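Local coordinates for protein 5-cytosine DNA methyltransferase (Entamoeba histolytica, PDB 3QV2) that probably transfers a methyl group from S-adenosyl-L-methionine to carbon 5 of cytosine in tRNA or DNA, as a Dnmt2-type member of the C5-methyltransferase family, at residues A[65-69]-A[70-74]; A[109-112]-A[113-117]; A[132-136]-A[137-141]; A[307-311]-A[312-316]. All coordinates share one frame; numbering follows the deposited sequence.

All four contacts are local, and three of them, interactions 1, 3 and 4, are helix starts capped by a serine; interaction 2 instead closes the far end of helix 106-115. Interaction 4 is the most buried, its centre about 6 Å from that of the chain; its cap bond is weak and apolar packing prevails. The centres of interactions 1 and 2 lie about 25 and 23 Å out; interaction 1 is hydrated at its cap, interaction 2 carries charged side chains, and they touch where His110 meets the carbonyl of Ile67. Interaction 3, partly buried and centred about 17 Å out, adds an aromatic pair and meets interaction 2 through Leu109 and Val139. Interactions 1 and 4 both touch S-adenosyl-L-homocysteine.

Interaction 1 of 4, residues A[65-69]-A[70-74]; sequences DSISI and KQIES. With SAH (S-adenosyl-L-homocysteine), chain B.
Ser68 and Gln71 meet at the first turn of helix 69-74, where the serine hydroxyl stands in for the carbonyl that a preceding turn would have supplied. Ser68 OG accepts from Gln71 N at 3.3 Å, with an N-H...O angle of 162°. It can reach that amide because OG sits between the backbone N and the carbonyl carbon (chi1 70°), and a side chain as short as serine's suits such an N-cap. A water joins the cap: it accepts from Ser68 N at 2.7 Å, lies 2.8 Å from Ser68 OG, and takes a weak bond from Gln71 NE2. The extended chain of Gln71 carries its amide back alongside the cap, where NE2 meets the water. Behind the cap the regular helix bonds take over, Glu73 N giving to Ile69 O at 2.8 Å, while Ile72 N reaches Ser68 O only weakly. At the other end of the segment, Ser74 OG turns back to Gln71 O at 2.6 Å, and Glu73 OE1 accepts from Ile120 N.

This capped helix belongs to the Rossmann-like methyltransferase fold and follows the loop bearing Asp65, a residue of the S-adenosyl-L-homocysteine site; Asp65 OD1 lies 3.5 Å from the adenine N6. Ile67, which is buried, crosses both Gln71 and Ile72 at about a right angle. Its CG1 makes a van der Waals contact of 3.8 Å with Gln71 NE2. A branched aliphatic suits its other neighbours: Ile67 CD1 lies 3.9 Å from Ile72 CG1, and Phe41 of strand 36-41 packs against the side chain. The carbonyl of Ile67 accepts from His110 NE2.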
loop_
_atom_site.group_PDB
_atom_site.type_symbol
_atom_site.label_atom_id
_atom_site.label_comp_id
_atom_site.label_asym_id
_atom_site.label_seq_id
_atom_site.Cartn_x
_atom_site.Cartn_y
_atom_site.Cartn_z
ATOM N N ASP A 65 -17.929 9.029 -2.491
ATOM C CA ASP A 65 -18.639 9.176 -3.758
ATOM C C ASP A 65 -19.402 10.493 -3.824
ATOM O O ASP A 65 -19.582 11.060 -4.901
ATOM C CB ASP A 65 -19.616 8.016 -3.976
ATOM C CG ASP A 65 -18.914 6.698 -4.230
ATOM O OD1 ASP A 65 -17.705 6.713 -4.538
ATOM O OD2 ASP A 65 -19.580 5.646 -4.132
ATOM N N SER A 66 -19.847 10.979 -2.669
ATOM C CA SER A 66 -20.753 12.123 -2.633
ATOM C C SER A 66 -20.385 13.181 -1.596
ATOM O O SER A 66 -21.134 14.138 -1.400
ATOM C CB SER A 66 -22.184 11.644 -2.377
ATOM O OG SER A 66 -22.288 11.018 -1.107
ATOM N N ILE A 67 -19.245 13.017 -0.932
ATOM C CA ILE A 67 -18.838 13.970 0.099
ATOM C C ILE A 67 -18.785 15.397 -0.453
ATOM O O ILE A 67 -18.259 15.635 -1.541
ATOM C CB ILE A 67 -17.488 13.594 0.744
ATOM C CG1 ILE A 67 -17.200 14.503 1.943
ATOM C CG2 ILE A 67 -16.367 13.668 -0.279
ATOM C CD1 ILE A 67 -15.990 14.091 2.755
ATOM N N SER A 68 -19.342 16.341 0.299
ATOM C CA SER A 68 -19.458 17.719 -0.165
ATOM C C SER A 68 -18.139 18.474 -0.064
ATOM O O SER A 68 -17.265 18.114 0.725
ATOM C CB SER A 68 -20.540 18.461 0.622
ATOM O OG SER A 68 -20.135 18.680 1.965
ATOM N N ILE A 69 -18.003 19.524 -0.868
ATOM C CA ILE A 69 -16.827 20.381 -0.817
ATOM C C ILE A 69 -16.711 21.004 0.567
ATOM O O ILE A 69 -15.634 21.032 1.163
ATOM C CB ILE A 69 -16.909 21.512 -1.856
ATOM C CG1 ILE A 69 -17.248 20.952 -3.239
ATOM C CG2 ILE A 69 -15.606 22.296 -1.892
ATOM C CD1 ILE A 69 -17.453 22.015 -4.296
ATOM N N LYS A 70 -17.838 21.498 1.071
ATOM C CA LYS A 70 -17.898 22.166 2.366
ATOM C C LYS A 70 -17.274 21.330 3.481
ATOM O O LYS A 70 -16.465 21.830 4.262
ATOM C CB LYS A 70 -19.351 22.496 2.718
ATOM C CG LYS A 70 -19.527 23.247 4.028
ATOM C CD LYS A 70 -19.655 24.744 3.797
ATOM C CE LYS A 70 -20.071 25.461 5.072
ATOM N NZ LYS A 70 -20.407 26.890 4.826
ATOM N N GLN A 71 -17.659 20.059 3.556
ATOM C CA GLN A 71 -17.144 19.174 4.596
ATOM C C GLN A 71 -15.637 18.993 4.471
ATOM O O GLN A 71 -14.916 19.002 5.469
ATOM C CB GLN A 71 -17.850 17.819 4.559
ATOM C CG GLN A 71 -17.341 16.838 5.603
ATOM C CD GLN A 71 -18.162 15.565 5.667
ATOM O OE1 GLN A 71 -17.778 14.598 6.324
ATOM N NE2 GLN A 71 -19.301 15.561 4.986
ATOM N N ILE A 72 -15.161 18.832 3.241
ATOM C CA ILE A 72 -13.731 18.688 2.996
ATOM C C ILE A 72 -12.967 19.956 3.376
ATOM O O ILE A 72 -11.919 19.892 4.017
ATOM C CB ILE A 72 -13.442 18.337 1.526
ATOM C CG1 ILE A 72 -13.723 16.853 1.267
ATOM C CG2 ILE A 72 -12.001 18.666 1.172
ATOM C CD1 ILE A 72 -13.583 16.453 -0.181
ATOM N N GLU A 73 -13.506 21.106 2.987
ATOM C CA GLU A 73 -12.842 22.380 3.230
ATOM C C GLU A 73 -12.865 22.751 4.713
ATOM O O GLU A 73 -11.971 23.444 5.199
ATOM C CB GLU A 73 -13.489 23.483 2.385
ATOM C CG GLU A 73 -12.535 24.594 1.980
ATOM C CD GLU A 73 -13.143 25.549 0.970
ATOM O OE1 GLU A 73 -12.475 25.850 -0.042
ATOM O OE2 GLU A 73 -14.284 26.006 1.189
ATOM N N SER A 74 -13.882 22.278 5.428
ATOM C CA SER A 74 -14.005 22.552 6.856
ATOM C C SER A 74 -12.825 21.968 7.621
ATOM O O SER A 74 -12.508 22.407 8.727
ATOM C CB SER A 74 -15.316 21.989 7.407
ATOM O OG SER A 74 -15.282 20.573 7.461
HETATM N N SAH B . -3.600 2.417 1.468
HETATM C CA SAH B . -4.447 1.885 2.519
HETATM C CB SAH B . -5.555 1.017 1.939
HETATM C CG SAH B . -6.050 1.304 0.542
HETATM S SD SAH B . -7.300 0.194 -0.138
HETATM C C SAH B . -3.599 1.113 3.498
HETATM O O SAH B . -4.111 0.168 4.163
HETATM O OXT SAH B . -2.368 1.419 3.658
HETATM C "C5'" SAH B . -8.712 1.148 -0.654
HETATM C "C4'" SAH B . -9.672 1.600 0.385
HETATM O "O4'" SAH B . -10.530 2.526 -0.183
HETATM C "C3'" SAH B . -10.486 0.467 0.830
HETATM O "O3'" SAH B . -10.179 0.157 2.146
HETATM C "C2'" SAH B . -11.866 0.866 0.723
HETATM O "O2'" SAH B . -12.527 0.604 1.911
HETATM C "C1'" SAH B . -11.821 2.308 0.467
HETATM N N9 SAH B . -12.961 2.748 -0.285
HETATM C C8 SAH B . -13.508 2.253 -1.403
HETATM N N7 SAH B . -14.562 3.027 -1.709
HETATM C C5 SAH B . -14.668 4.003 -0.775
HETATM C C6 SAH B . -15.558 5.064 -0.593
HETATM N N6 SAH B . -16.641 5.286 -1.519
HETATM N N1 SAH B . -15.378 5.871 0.468
HETATM C C2 SAH B . -14.380 5.684 1.342
HETATM N N3 SAH B . -13.516 4.675 1.186
HETATM C C4 SAH B . -13.638 3.828 0.148
HETATM O O HOH W 1 -20.653 16.032 2.688
#

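Interaction 2 of 4, residues A[109-112]-A[113-117]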
loop_
_atom_site.group_PDB
_atom_site.type_symbol
_atom_site.label_atom_id
_atom_site.label_comp_id
_atom_site.label_asym_id
_atom_site.label_seq_id
_atom_site.Cartn_x
_atom_site.Cartn_y
_atom_site.Cartn_z
ATOM N N LEU A 109 -12.822 9.994 -8.854
ATOM C CA LEU A 109 -13.219 10.948 -9.882
ATOM C C LEU A 109 -13.942 12.128 -9.242
ATOM O O LEU A 109 -13.761 13.274 -9.647
ATOM C CB LEU A 109 -14.120 10.283 -10.925
ATOM C CG LEU A 109 -13.448 9.306 -11.890
ATOM C CD1 LEU A 109 -14.487 8.574 -12.731
ATOM C CD2 LEU A 109 -12.448 10.034 -12.775
ATOM N N HIS A 110 -14.761 11.829 -8.239
ATOM C CA HIS A 110 -15.502 12.849 -7.512
ATOM C C HIS A 110 -14.561 13.872 -6.887
ATOM O O HIS A 110 -14.773 15.079 -7.006
ATOM C CB HIS A 110 -16.358 12.197 -6.426
ATOM C CG HIS A 110 -17.040 13.181 -5.525
ATOM N ND1 HIS A 110 -17.899 14.150 -5.995
ATOM C CD2 HIS A 110 -16.988 13.344 -4.181
ATOM C CE1 HIS A 110 -18.349 14.868 -4.981
ATOM N NE2 HIS A 110 -17.810 14.399 -3.869
ATOM N N LEU A 111 -13.520 13.382 -6.223
ATOM C CA LEU A 111 -12.573 14.250 -5.532
ATOM C C LEU A 111 -11.899 15.252 -6.465
ATOM O O LEU A 111 -11.704 16.412 -6.102
ATOM C CB LEU A 111 -11.512 13.424 -4.801
ATOM C CG LEU A 111 -12.020 12.517 -3.679
ATOM C CD1 LEU A 111 -10.869 11.761 -3.029
ATOM C CD2 LEU A 111 -12.786 13.325 -2.643
ATOM N N TYR A 112 -11.543 14.806 -7.666
ATOM C CA TYR A 112 -10.818 15.659 -8.604
ATOM C C TYR A 112 -11.735 16.468 -9.522
ATOM O O TYR A 112 -11.408 17.593 -9.899
ATOM C CB TYR A 112 -9.806 14.841 -9.412
ATOM C CG TYR A 112 -8.641 14.344 -8.584
ATOM C CD1 TYR A 112 -7.536 15.153 -8.353
ATOM C CD2 TYR A 112 -8.647 13.071 -8.026
ATOM C CE1 TYR A 112 -6.471 14.708 -7.593
ATOM C CE2 TYR A 112 -7.584 12.618 -7.265
ATOM C CZ TYR A 112 -6.498 13.443 -7.052
ATOM O OH TYR A 112 -5.434 13.004 -6.296
ATOM N N ARG A 113 -12.882 15.898 -9.878
ATOM C CA ARG A 113 -13.853 16.603 -10.713
ATOM C C ARG A 113 -14.609 17.659 -9.915
ATOM O O ARG A 113 -14.717 18.811 -10.335
ATOM C CB ARG A 113 -14.872 15.630 -11.308
ATOM C CG ARG A 113 -14.359 14.749 -12.431
ATOM C CD ARG A 113 -15.446 13.771 -12.851
ATOM N NE ARG A 113 -15.067 12.965 -14.007
ATOM C CZ ARG A 113 -15.769 11.927 -14.449
ATOM N NH1 ARG A 113 -16.883 11.567 -13.825
ATOM N NH2 ARG A 113 -15.358 11.245 -15.508
ATOM N N ASP A 114 -15.131 17.253 -8.763
ATOM C CA ASP A 114 -16.111 18.058 -8.046
ATOM C C ASP A 114 -15.551 18.861 -6.872
ATOM O O ASP A 114 -16.156 19.846 -6.452
ATOM C CB ASP A 114 -17.261 17.167 -7.568
ATOM C CG ASP A 114 -17.861 16.341 -8.690
ATOM O OD1 ASP A 114 -17.879 16.824 -9.840
ATOM O OD2 ASP A 114 -18.311 15.207 -8.424
ATOM N N ILE A 115 -14.404 18.449 -6.345
ATOM C CA ILE A 115 -13.848 19.098 -5.161
ATOM C C ILE A 115 -12.661 20.010 -5.462
ATOM O O ILE A 115 -12.742 21.227 -5.294
ATOM C CB ILE A 115 -13.415 18.066 -4.099
ATOM C CG1 ILE A 115 -14.560 17.099 -3.797
ATOM C CG2 ILE A 115 -12.944 18.771 -2.835
ATOM C CD1 ILE A 115 -15.798 17.773 -3.251
ATOM N N LEU A 116 -11.563 19.411 -5.910
ATOM C CA LEU A 116 -10.297 20.124 -6.085
ATOM C C LEU A 116 -10.399 21.466 -6.821
ATOM O O LEU A 116 -9.862 22.467 -6.352
ATOM C CB LEU A 116 -9.261 19.215 -6.759
ATOM C CG LEU A 116 -7.823 19.732 -6.861
ATOM C CD1 LEU A 116 -6.831 18.586 -6.760
ATOM C CD2 LEU A 116 -7.613 20.515 -8.148
ATOM N N PRO A 117 -11.080 21.490 -7.978
ATOM C CA PRO A 117 -11.112 22.712 -8.789
ATOM C C PRO A 117 -11.873 23.865 -8.138
ATOM O O PRO A 117 -11.832 24.978 -8.661
ATOM C CB PRO A 117 -11.849 22.270 -10.061
ATOM C CG PRO A 117 -11.742 20.779 -10.077
ATOM C CD PRO A 117 -11.782 20.379 -8.641
#
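Leu109 lays its CD1 over one face of the Arg113 guanidinium, 3.7 Å above the plane and offset toward its rim. The two side chains run side by side in the same direction, one helical turn apart, and the arginine, extended from CG to NE, carries its charge past the leucine. Arginine suits this exposed place because its methylenes and flat face can lie on an apolar neighbour while NE forms a salt bridge with Glu142.

One residue on, His110 ND1 gives a hydrogen bond of 2.7 Å to Asp114 OD2. The oxygen lies near the ring plane and uses its anti lone pair, although ring and carboxylate planes are turned 63° apart. With CG anti to the backbone N (chi1 174°), the ring leans along the helix toward the aspartate. Its NE2 donates to Ile67 O, so both ring nitrogens are engaged; two acceptors would be expected to favour a protonated, positively charged ring. Ile115 CG1 lies over one ring face, toward its rim.

The helix then widens into a pi-type turn. Leu116 N bonds to Leu111 O at 3.0 Å, five residues back, whereas Ile115 N makes weak bonds to the carbonyls of His110 and Leu111. Here Leu116 CD1 comes 3.8 Å from Tyr112 CD1, approaching the ring obliquely.

Leucines and a broad aromatic ring suit the inner side of helix 106-115: Leu111 and Leu116 rest on Trp80 of strand 79-82, and Tyr112 packs between Met82 of that strand, Ile126 and Ile128 of strand 125-130, and Ile143 and Leu147 of helix 138-149.

Interaction 3 of 4, residues A[132-136]-A[137-141]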
loop_
_atom_site.group_PDB
_atom_site.type_symbol
_atom_site.label_atom_id
_atom_site.label_comp_id
_atom_site.label_asym_id
_atom_site.label_seq_id
_atom_site.Cartn_x
_atom_site.Cartn_y
_atom_site.Cartn_z
ATOM N N PRO A 132 0.231 -0.387 -11.344
ATOM C CA PRO A 132 0.866 0.108 -12.570
ATOM C C PRO A 132 -0.129 0.510 -13.659
ATOM O O PRO A 132 0.022 1.576 -14.256
ATOM C CB PRO A 132 1.699 -1.090 -13.029
ATOM C CG PRO A 132 2.075 -1.768 -11.757
ATOM C CD PRO A 132 0.892 -1.604 -10.838
ATOM N N LEU A 133 -1.134 -0.326 -13.908
ATOM C CA LEU A 133 -2.092 -0.072 -14.983
ATOM C C LEU A 133 -2.904 1.207 -14.786
ATOM O O LEU A 133 -3.488 1.729 -15.734
ATOM C CB LEU A 133 -3.027 -1.269 -15.174
ATOM C CG LEU A 133 -2.417 -2.472 -15.899
ATOM C CD1 LEU A 133 -3.400 -3.631 -15.952
ATOM C CD2 LEU A 133 -1.980 -2.069 -17.297
ATOM N N PHE A 134 -2.940 1.707 -13.556
ATOM C CA PHE A 134 -3.642 2.953 -13.266
ATOM C C PHE A 134 -3.060 4.084 -14.105
ATOM O O PHE A 134 -3.778 4.980 -14.548
ATOM C CB PHE A 134 -3.534 3.290 -11.779
ATOM C CG PHE A 134 -4.296 4.521 -11.375
ATOM C CD1 PHE A 134 -5.678 4.545 -11.432
ATOM C CD2 PHE A 134 -3.629 5.647 -10.922
ATOM C CE1 PHE A 134 -6.383 5.674 -11.056
ATOM C CE2 PHE A 134 -4.327 6.778 -10.543
ATOM C CZ PHE A 134 -5.705 6.791 -10.609
ATOM N N LYS A 135 -1.751 4.026 -14.324
ATOM C CA LYS A 135 -1.047 5.026 -15.117
ATOM C C LYS A 135 -1.634 5.164 -16.521
ATOM O O LYS A 135 -1.593 6.241 -17.116
ATOM C CB LYS A 135 0.441 4.678 -15.201
ATOM C CG LYS A 135 1.250 5.575 -16.126
ATOM C CD LYS A 135 2.705 5.138 -16.178
ATOM C CE LYS A 135 3.495 5.973 -17.170
ATOM N NZ LYS A 135 3.443 7.422 -16.833
ATOM N N GLU A 136 -2.182 4.073 -17.045
ATOM C CA GLU A 136 -2.725 4.067 -18.402
ATOM C C GLU A 136 -4.249 4.172 -18.440
ATOM O O GLU A 136 -4.848 4.149 -19.515
ATOM C CB GLU A 136 -2.280 2.807 -19.152
ATOM C CG GLU A 136 -1.313 3.070 -20.296
ATOM C CD GLU A 136 0.069 3.461 -19.815
ATOM O OE1 GLU A 136 0.621 2.753 -18.945
ATOM O OE2 GLU A 136 0.605 4.478 -20.303
ATOM N N SER A 137 -4.872 4.285 -17.271
ATOM C CA SER A 137 -6.329 4.321 -17.186
ATOM C C SER A 137 -6.906 5.635 -17.697
ATOM O O SER A 137 -6.243 6.673 -17.662
ATOM C CB SER A 137 -6.795 4.079 -15.747
ATOM O OG SER A 137 -6.407 5.144 -14.898
ATOM N N LEU A 138 -8.145 5.583 -18.175
ATOM C CA LEU A 138 -8.858 6.787 -18.573
ATOM C C LEU A 138 -9.144 7.633 -17.340
ATOM O O LEU A 138 -9.260 8.854 -17.424
ATOM C CB LEU A 138 -10.165 6.433 -19.283
ATOM C CG LEU A 138 -10.035 5.788 -20.663
ATOM C CD1 LEU A 138 -11.392 5.310 -21.170
ATOM C CD2 LEU A 138 -9.394 6.759 -21.646
ATOM N N VAL A 139 -9.258 6.970 -16.195
ATOM C CA VAL A 139 -9.496 7.658 -14.933
ATOM C C VAL A 139 -8.351 8.605 -14.596
ATOM O O VAL A 139 -8.572 9.783 -14.322
ATOM C CB VAL A 139 -9.685 6.667 -13.770
ATOM C CG1 VAL A 139 -9.674 7.404 -12.435
ATOM C CG2 VAL A 139 -10.972 5.874 -13.951
ATOM N N PHE A 140 -7.127 8.090 -14.616
ATOM C CA PHE A 140 -5.968 8.917 -14.299
ATOM C C PHE A 140 -5.670 9.933 -15.396
ATOM O O PHE A 140 -5.207 11.037 -15.113
ATOM C CB PHE A 140 -4.727 8.069 -14.023
ATOM C CG PHE A 140 -3.500 8.884 -13.731
ATOM C CD1 PHE A 140 -2.444 8.921 -14.626
ATOM C CD2 PHE A 140 -3.417 9.632 -12.570
ATOM C CE1 PHE A 140 -1.319 9.676 -14.358
ATOM C CE2 PHE A 140 -2.298 10.392 -12.297
ATOM C CZ PHE A 140 -1.247 10.413 -13.192
ATOM N N LYS A 141 -5.926 9.557 -16.644
ATOM C CA LYS A 141 -5.744 10.479 -17.759
ATOM C C LYS A 141 -6.509 11.767 -17.485
ATOM O O LYS A 141 -6.011 12.865 -17.724
ATOM C CB LYS A 141 -6.225 9.854 -19.070
ATOM C CG LYS A 141 -6.183 10.811 -20.250
ATOM C CD LYS A 141 -6.797 10.192 -21.493
ATOM C CE LYS A 141 -6.894 11.202 -22.628
ATOM N NZ LYS A 141 -5.557 11.691 -23.066
HETATM O O HOH W 2 -3.647 7.464 -18.498
#
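The ring of Phe134 has Phe140 CB over one face, a CH-pi contact of 3.9 Å from CB to the ring centroid, offset toward the rim. The Phe140 ring itself follows obliquely, its plane at 47° to that of Phe134, with Phe134 CE2 and Phe140 CD2 3.6 Å apart. Lys135 O lies at the edge of the Phe140 ring, near its plane. Val139 CG1 approaches Phe134 CE1 obliquely at 4.0 Å. Phenylalanine CG is anti to the backbone N in both residues, which brings the two rings together across the turn from strand 125-130 into helix 138-149. Flat apolar rings suit this buried place: Tyr89 meets Phe134 edge-to-face, and Tyr173 of strand 172-178 does the same for Phe140. The Phe134 side chain is about 7 Å from that of Cys86, the predicted active-site residue.

Beside the rings, Ser137 is the N-cap of the helix. Its N reaches Phe134 O at 3.0 Å from above the carbonyl plane, and a water bridges Lys135 O and Ser137 O.

The buried Ser137 OG gives a bond of 2.7 Å to Phe134 O, in the carbonyl plane and on a lone pair, and accepts from Phe140 N at 3.0 Å. One hydroxyl, matched as donor and as acceptor, therefore ties the residue before the helix to its first turn, while the rings pack on the apolar side.

Interaction 4 of 4, residues A[307-311]-A[312-316]; sequences NSVSC and FVIAQ. With SAH (S-adenosyl-L-homocysteine), chain B.
Ile314 reaches back from the first turn of helix 311-321 to Val309, two residues before the helix. Its CB lies 3.9 Å from Ser310 O, CG1 comes a little nearer to the same carbonyl oxygen, and the tip CD1 ends 3.6 Å from both CB and CG2 of Val309. CG1, anti to the carbonyl carbon (chi1 -61°) with CD1 extended beyond it, points this arm back toward the valine, and the longer, CG1-CD1 arm of isoleucine spans the gap. The two side chains cross at about a right angle. Both valine methyls touch the isoleucine tip and also the amino-acid end of S-adenosyl-L-homocysteine: Val309 CG1 is 3.9 Å from the ligand N, and Val309 CG2 is 4.0 Å from its OXT. Compact, branched Val309 thereby sits between helix and ligand. Asn307 and Ser308 also line this pocket.

Ser310 is the N-cap. Its OG, anti to the backbone N, takes a weak bond of 3.4 Å from Val313 N and touches Val313 CG2. The stronger link is Ile314 N to Ser310 O at 3.1 Å, almost straight at 176°, followed by Ala315 N to Cys311 O. Alanine adds little bulk in this buried turn.

Helix 22-29 covers one flank, with Ser26 against both Cys311 and Ile314. The central sheet lies against it too: Phe127 of strand 125-130 and Tyr174 of strand 172-178 pack on Ile314, and Glu129 of strand 125-130 meets Val309.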
loop_
_atom_site.group_PDB
_atom_site.type_symbol
_atom_site.label_atom_id
_atom_site.label_comp_id
_atom_site.label_asym_id
_atom_site.label_seq_id
_atom_site.Cartn_x
_atom_site.Cartn_y
_atom_site.Cartn_z
ATOM N N ASN A 307 -4.022 -5.387 0.875
ATOM C CA ASN A 307 -4.495 -4.179 0.208
ATOM C C ASN A 307 -3.718 -2.924 0.601
ATOM O O ASN A 307 -4.009 -1.831 0.114
ATOM C CB ASN A 307 -5.988 -3.969 0.479
ATOM C CG ASN A 307 -6.863 -4.952 -0.273
ATOM O OD1 ASN A 307 -6.572 -5.313 -1.413
ATOM N ND2 ASN A 307 -7.944 -5.391 0.362
ATOM N N SER A 308 -2.730 -3.082 1.477
ATOM C CA SER A 308 -1.968 -1.941 1.980
ATOM C C SER A 308 -0.870 -1.513 1.010
ATOM O O SER A 308 -1.029 -1.616 -0.206
ATOM C CB SER A 308 -1.369 -2.249 3.354
ATOM O OG SER A 308 -0.347 -3.224 3.256
ATOM N N VAL A 309 0.246 -1.035 1.556
ATOM C CA VAL A 309 1.321 -0.478 0.740
ATOM C C VAL A 309 2.701 -0.825 1.290
ATOM O O VAL A 309 2.825 -1.455 2.341
ATOM C CB VAL A 309 1.220 1.060 0.670
ATOM C CG1 VAL A 309 -0.080 1.490 0.003
ATOM C CG2 VAL A 309 1.337 1.659 2.063
ATOM N N SER A 310 3.734 -0.409 0.564
ATOM C CA SER A 310 5.107 -0.528 1.037
ATOM C C SER A 310 5.556 0.795 1.644
ATOM O O SER A 310 6.010 1.691 0.931
ATOM C CB SER A 310 6.042 -0.916 -0.108
ATOM O OG SER A 310 7.400 -0.839 0.296
ATOM N N CYS A 311 5.420 0.917 2.960
ATOM C CA CYS A 311 5.790 2.141 3.656
ATOM C C CYS A 311 7.234 2.528 3.364
ATOM O O CYS A 311 7.569 3.711 3.316
ATOM C CB CYS A 311 5.577 1.991 5.163
ATOM S SG CYS A 311 3.873 1.617 5.629
ATOM N N PHE A 312 8.083 1.525 3.167
ATOM C CA PHE A 312 9.478 1.762 2.809
ATOM C C PHE A 312 9.586 2.655 1.579
ATOM O O PHE A 312 10.234 3.700 1.614
ATOM C CB PHE A 312 10.206 0.439 2.548
ATOM C CG PHE A 312 10.533 -0.334 3.794
ATOM C CD1 PHE A 312 11.487 0.133 4.683
ATOM C CD2 PHE A 312 9.902 -1.535 4.065
ATOM C CE1 PHE A 312 11.795 -0.578 5.828
ATOM C CE2 PHE A 312 10.207 -2.251 5.207
ATOM C CZ PHE A 312 11.154 -1.771 6.090
ATOM N N VAL A 313 8.946 2.233 0.492
ATOM C CA VAL A 313 9.009 2.952 -0.775
ATOM C C VAL A 313 8.359 4.329 -0.687
ATOM O O VAL A 313 8.949 5.333 -1.090
ATOM C CB VAL A 313 8.325 2.154 -1.903
ATOM C CG1 VAL A 313 8.307 2.962 -3.188
ATOM C CG2 VAL A 313 9.028 0.822 -2.113
ATOM N N ILE A 314 7.141 4.370 -0.159
ATOM C CA ILE A 314 6.386 5.615 -0.080
ATOM C C ILE A 314 7.100 6.661 0.771
ATOM O O ILE A 314 7.018 7.858 0.495
ATOM C CB ILE A 314 4.966 5.380 0.468
ATOM C CG1 ILE A 314 4.194 4.430 -0.449
ATOM C CG2 ILE A 314 4.226 6.698 0.607
ATOM C CD1 ILE A 314 2.767 4.186 -0.013
ATOM N N ALA A 315 7.804 6.208 1.803
ATOM C CA ALA A 315 8.551 7.113 2.669
ATOM C C ALA A 315 9.559 7.920 1.860
ATOM O O ALA A 315 9.674 9.133 2.026
ATOM C CB ALA A 315 9.250 6.343 3.775
ATOM N N GLN A 316 10.286 7.239 0.981
ATOM C CA GLN A 316 11.290 7.901 0.156
ATOM C C GLN A 316 10.659 8.844 -0.865
ATOM O O GLN A 316 11.181 9.929 -1.122
ATOM C CB GLN A 316 12.178 6.875 -0.554
ATOM C CG GLN A 316 13.054 6.064 0.383
ATOM C CD GLN A 316 14.195 5.377 -0.340
ATOM O OE1 GLN A 316 14.567 5.767 -1.446
ATOM N NE2 GLN A 316 14.758 4.349 0.284
HETATM N N SAH B . -3.600 2.417 1.468
HETATM C CA SAH B . -4.447 1.885 2.519
HETATM C CB SAH B . -5.555 1.017 1.939
HETATM C CG SAH B . -6.050 1.304 0.542
HETATM S SD SAH B . -7.300 0.194 -0.138
HETATM C C SAH B . -3.599 1.113 3.498
HETATM O O SAH B . -4.111 0.168 4.163
HETATM O OXT SAH B . -2.368 1.419 3.658
HETATM C "C5'" SAH B . -8.712 1.148 -0.654
HETATM C "C4'" SAH B . -9.672 1.600 0.385
HETATM O "O4'" SAH B . -10.530 2.526 -0.183
HETATM C "C3'" SAH B . -10.486 0.467 0.830
HETATM O "O3'" SAH B . -10.179 0.157 2.146
HETATM C "C2'" SAH B . -11.866 0.866 0.723
HETATM O "O2'" SAH B . -12.527 0.604 1.911
HETATM C "C1'" SAH B . -11.821 2.308 0.467
HETATM N N9 SAH B . -12.961 2.748 -0.285
HETATM C C8 SAH B . -13.508 2.253 -1.403
HETATM N N7 SAH B . -14.562 3.027 -1.709
HETATM C C5 SAH B . -14.668 4.003 -0.775
HETATM C C6 SAH B . -15.558 5.064 -0.593
HETATM N N6 SAH B . -16.641 5.286 -1.519
HETATM N N1 SAH B . -15.378 5.871 0.468
HETATM C C2 SAH B . -14.380 5.684 1.342
HETATM N N3 SAH B . -13.516 4.675 1.186
HETATM C C4 SAH B . -13.638 3.828 0.148
#